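Local coordinates for protein glycosyl transferase family 8 (PDB 5GVV) that transfers galactose from UDP-galactose to the terminal glucose of the already glycosylated serine-rich repeat protein PsrP, at residues L118-A130 with V145-I158. Sequence-based numbering, arbitrary orientation.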
# COMPACT_ATOMS: atom_id res chain seq x y z
N LEU A 118 -0.06 26.61 13.68
CA LEU A 118 -0.29 25.48 14.58
C LEU A 118 1.01 25.06 15.26
O LEU A 118 1.03 24.78 16.47
CB LEU A 118 -0.89 24.30 13.82
CG LEU A 118 -1.03 22.98 14.59
CD1 LEU A 118 -1.84 23.17 15.85
CD2 LEU A 118 -1.63 21.89 13.72
N PHE A 119 2.09 25.02 14.49
CA PHE A 119 3.41 24.68 15.02
C PHE A 119 3.85 25.68 16.09
O PHE A 119 4.53 25.31 17.06
CB PHE A 119 4.44 24.70 13.88
CG PHE A 119 4.35 23.53 12.93
CD1 PHE A 119 4.21 22.23 13.41
CD2 PHE A 119 4.42 23.74 11.56
CE1 PHE A 119 4.13 21.16 12.53
CE2 PHE A 119 4.35 22.67 10.67
CZ PHE A 119 4.20 21.38 11.16
N GLU A 120 3.46 26.93 15.92
CA GLU A 120 3.94 28.02 16.76
C GLU A 120 3.01 28.38 17.91
O GLU A 120 3.24 29.35 18.62
CB GLU A 120 4.17 29.28 15.92
CG GLU A 120 5.34 29.21 14.95
CD GLU A 120 5.44 30.46 14.09
OE1 GLU A 120 4.52 31.30 14.15
OE2 GLU A 120 6.44 30.59 13.34
N LEU A 121 1.94 27.61 18.07
CA LEU A 121 0.99 27.89 19.14
C LEU A 121 1.67 27.74 20.50
O LEU A 121 2.45 26.81 20.71
CB LEU A 121 -0.23 26.96 19.06
CG LEU A 121 -1.28 27.14 20.15
CD1 LEU A 121 -1.81 28.56 20.16
CD2 LEU A 121 -2.41 26.15 20.00
N ASP A 122 1.41 28.68 21.41
CA ASP A 122 1.96 28.60 22.75
C ASP A 122 0.99 27.84 23.66
O ASP A 122 -0.16 28.24 23.82
CB ASP A 122 2.25 29.99 23.32
CG ASP A 122 3.22 29.96 24.49
OD1 ASP A 122 3.44 28.88 25.07
OD2 ASP A 122 3.76 31.04 24.84
N LEU A 123 1.47 26.75 24.25
CA LEU A 123 0.64 25.90 25.09
C LEU A 123 0.51 26.40 26.52
O LEU A 123 -0.40 25.99 27.25
CB LEU A 123 1.19 24.48 25.09
CG LEU A 123 1.21 23.82 23.72
CD1 LEU A 123 2.20 22.68 23.68
CD2 LEU A 123 -0.18 23.32 23.36
N GLY A 124 1.41 27.29 26.93
CA GLY A 124 1.45 27.72 28.32
C GLY A 124 1.68 26.54 29.25
O GLY A 124 2.66 25.81 29.10
N GLU A 125 0.77 26.36 30.19
CA GLU A 125 0.86 25.26 31.15
C GLU A 125 -0.07 24.11 30.78
O GLU A 125 -0.13 23.09 31.48
CB GLU A 125 0.55 25.76 32.57
CG GLU A 125 1.00 24.83 33.70
CD GLU A 125 2.24 25.33 34.42
OE1 GLU A 125 2.11 25.76 35.58
OE2 GLU A 125 3.34 25.28 33.83
N ASN A 126 -0.79 24.27 29.67
CA ASN A 126 -1.64 23.19 29.17
C ASN A 126 -0.82 21.99 28.71
O ASN A 126 0.22 22.15 28.08
CB ASN A 126 -2.52 23.69 28.02
CG ASN A 126 -3.60 24.66 28.49
OD1 ASN A 126 -3.78 25.74 27.92
ND2 ASN A 126 -4.34 24.27 29.52
N TYR A 127 -1.29 20.79 29.05
CA TYR A 127 -0.62 19.55 28.63
C TYR A 127 -0.65 19.40 27.11
O TYR A 127 0.23 18.76 26.51
CB TYR A 127 -1.28 18.33 29.26
CG TYR A 127 -1.08 18.17 30.76
CD1 TYR A 127 -0.15 17.26 31.26
CD2 TYR A 127 -1.84 18.89 31.67
CE1 TYR A 127 0.03 17.10 32.62
CE2 TYR A 127 -1.67 18.73 33.03
CZ TYR A 127 -0.74 17.84 33.50
OH TYR A 127 -0.56 17.68 34.86
N LEU A 128 -1.67 19.98 26.48
CA LEU A 128 -1.84 19.87 25.03
C LEU A 128 -2.82 20.89 24.47
O LEU A 128 -3.48 21.63 25.21
CB LEU A 128 -2.29 18.45 24.65
CG LEU A 128 -3.66 17.94 25.11
CD1 LEU A 128 -4.77 18.27 24.11
CD2 LEU A 128 -3.63 16.45 25.38
N ALA A 129 -2.91 20.92 23.14
CA ALA A 129 -3.94 21.68 22.44
C ALA A 129 -4.67 20.73 21.49
O ALA A 129 -4.04 19.87 20.87
CB ALA A 129 -3.33 22.83 21.65
N ALA A 130 -5.99 20.88 21.39
CA ALA A 130 -6.78 19.98 20.54
C ALA A 130 -8.08 20.64 20.08
O ALA A 130 -8.55 21.60 20.70
CB ALA A 130 -7.09 18.69 21.28
N VAL A 145 -5.59 15.00 16.37
CA VAL A 145 -4.61 16.07 16.17
C VAL A 145 -4.27 16.67 17.52
O VAL A 145 -5.10 17.35 18.14
CB VAL A 145 -5.16 17.20 15.26
CG1 VAL A 145 -4.14 18.34 15.16
CG2 VAL A 145 -5.51 16.66 13.88
N LEU A 146 -3.06 16.43 18.00
CA LEU A 146 -2.67 16.89 19.32
C LEU A 146 -1.37 17.67 19.27
O LEU A 146 -0.32 17.12 18.92
CB LEU A 146 -2.53 15.70 20.28
CG LEU A 146 -3.80 14.89 20.52
CD1 LEU A 146 -3.51 13.68 21.38
CD2 LEU A 146 -4.85 15.76 21.18
N LEU A 147 -1.44 18.96 19.60
CA LEU A 147 -0.23 19.72 19.85
C LEU A 147 0.18 19.43 21.28
O LEU A 147 -0.51 19.82 22.22
CB LEU A 147 -0.47 21.22 19.65
CG LEU A 147 0.83 22.03 19.71
CD1 LEU A 147 1.87 21.42 18.78
CD2 LEU A 147 0.58 23.48 19.35
N ILE A 148 1.30 18.73 21.45
CA ILE A 148 1.64 18.12 22.74
C ILE A 148 2.80 18.81 23.46
O ILE A 148 3.85 19.05 22.87
CB ILE A 148 1.94 16.62 22.55
CG1 ILE A 148 0.67 15.87 22.14
CG2 ILE A 148 2.53 16.02 23.82
CD1 ILE A 148 0.90 14.44 21.68
N ASN A 149 2.59 19.12 24.74
CA ASN A 149 3.66 19.59 25.60
C ASN A 149 4.48 18.38 26.05
O ASN A 149 4.28 17.86 27.14
CB ASN A 149 3.06 20.32 26.81
CG ASN A 149 4.10 21.04 27.66
OD1 ASN A 149 5.29 20.69 27.66
ND2 ASN A 149 3.66 22.06 28.39
N ASN A 150 5.41 17.95 25.20
CA ASN A 150 6.15 16.71 25.43
C ASN A 150 6.97 16.69 26.73
O ASN A 150 7.11 15.64 27.37
CB ASN A 150 7.06 16.41 24.24
CG ASN A 150 7.52 14.96 24.22
OD1 ASN A 150 6.77 14.07 24.60
ND2 ASN A 150 8.76 14.73 23.79
N LYS A 151 7.51 17.84 27.11
CA LYS A 151 8.30 17.93 28.34
C LYS A 151 7.43 17.60 29.55
O LYS A 151 7.82 16.80 30.41
CB LYS A 151 8.90 19.33 28.48
CG LYS A 151 9.86 19.48 29.66
CD LYS A 151 10.25 20.94 29.86
CE LYS A 151 10.37 21.29 31.34
NZ LYS A 151 10.54 22.76 31.57
N LYS A 152 6.25 18.21 29.61
CA LYS A 152 5.29 17.97 30.69
C LYS A 152 4.83 16.52 30.74
O LYS A 152 4.69 15.94 31.82
CB LYS A 152 4.08 18.89 30.52
CG LYS A 152 4.26 20.30 31.05
CD LYS A 152 3.51 20.50 32.35
CE LYS A 152 2.09 19.94 32.26
NZ LYS A 152 1.31 20.14 33.52
N TRP A 153 4.59 15.94 29.56
CA TRP A 153 4.23 14.53 29.44
C TRP A 153 5.31 13.62 30.02
O TRP A 153 5.02 12.54 30.55
CB TRP A 153 3.98 14.17 27.97
CG TRP A 153 2.66 14.64 27.44
CD1 TRP A 153 2.12 15.89 27.56
CD2 TRP A 153 1.72 13.87 26.68
NE1 TRP A 153 0.89 15.94 26.94
CE2 TRP A 153 0.63 14.71 26.39
CE3 TRP A 153 1.69 12.55 26.23
CZ2 TRP A 153 -0.48 14.27 25.65
CZ3 TRP A 153 0.59 12.12 25.50
CH2 TRP A 153 -0.48 12.98 25.22
N GLY A 154 6.57 14.06 29.92
CA GLY A 154 7.68 13.31 30.46
C GLY A 154 7.73 13.32 31.98
O GLY A 154 7.87 12.27 32.61
N SER A 155 7.61 14.51 32.56
CA SER A 155 7.74 14.68 34.01
C SER A 155 6.52 14.22 34.79
O SER A 155 6.65 13.70 35.90
CB SER A 155 8.07 16.14 34.34
OG SER A 155 7.80 16.99 33.25
N GLU A 156 5.33 14.42 34.23
CA GLU A 156 4.10 14.04 34.91
C GLU A 156 3.82 12.55 34.72
O GLU A 156 2.78 12.05 35.18
CB GLU A 156 2.93 14.87 34.39
CG GLU A 156 1.89 15.24 35.45
CD GLU A 156 2.44 16.21 36.48
OE1 GLU A 156 2.75 17.37 36.11
OE2 GLU A 156 2.58 15.81 37.65
N THR A 157 4.74 11.84 34.08
CA THR A 157 4.58 10.41 33.77
C THR A 157 3.23 10.06 33.15
O THR A 157 2.53 9.15 33.60
CB THR A 157 4.85 9.48 35.00
OG1 THR A 157 4.48 10.15 36.21
CG2 THR A 157 6.32 9.11 35.07
N ILE A 158 2.86 10.79 32.10
CA ILE A 158 1.55 10.64 31.47
C ILE A 158 1.37 9.29 30.78
O ILE A 158 0.27 8.73 30.78
CB ILE A 158 1.28 11.79 30.47
CG1 ILE A 158 1.36 13.14 31.19
CG2 ILE A 158 -0.07 11.63 29.81
CD1 ILE A 158 0.36 13.28 32.32
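Leu147 packs its side chain against Leu121 and Leu123 of the loop between helix 116-119 and strand 128-131. Its CD2 comes within 3.6 Å of Leu121 CB, carried there by CG anti to the backbone N (chi1 -172°), while its CG meets Leu123 CD2 and its CB lies beside Ala129 CB. Behind this buried cluster, Ala129 and Leu147 form an antiparallel hydrogen-bonded pair, Ala129 N to Leu147 O at 2.8 Å and Leu147 N to Ala129 O at 3.0 Å. On the other face of the sheet, Leu146 CD2 touches Leu128 CD1 and Ala130 CB. The two strands are neighbours in the mixed central sheet of the GT-A fold, with strand 101-105 beyond 145-149 and strand 189-192 beyond 128-131; at the far end, Val145 lies near the manganese ligand His227. One residue pair beyond Leu128 and Ile148, Tyr127 O is gripped from opposite faces of its carbonyl plane by Asn149 N and by Trp153 NE1, the latter at 2.9 Å. Trp153 also puts CZ2 3.8 Å from Leu128 CD2, which comes in at the ring edge. The solvent side is partly exposed and more polar. Lys152, bent at chi2 and chi3, crosses one face of the Tyr127 ring in a cation-pi contact, NZ 3.4 Å from the centroid, and Glu156 CG sits at the ring edge. Asn149 caps helix 150-155 through OD1, and its ND2 reaches Asn126 O only weakly, at 3.5 Å.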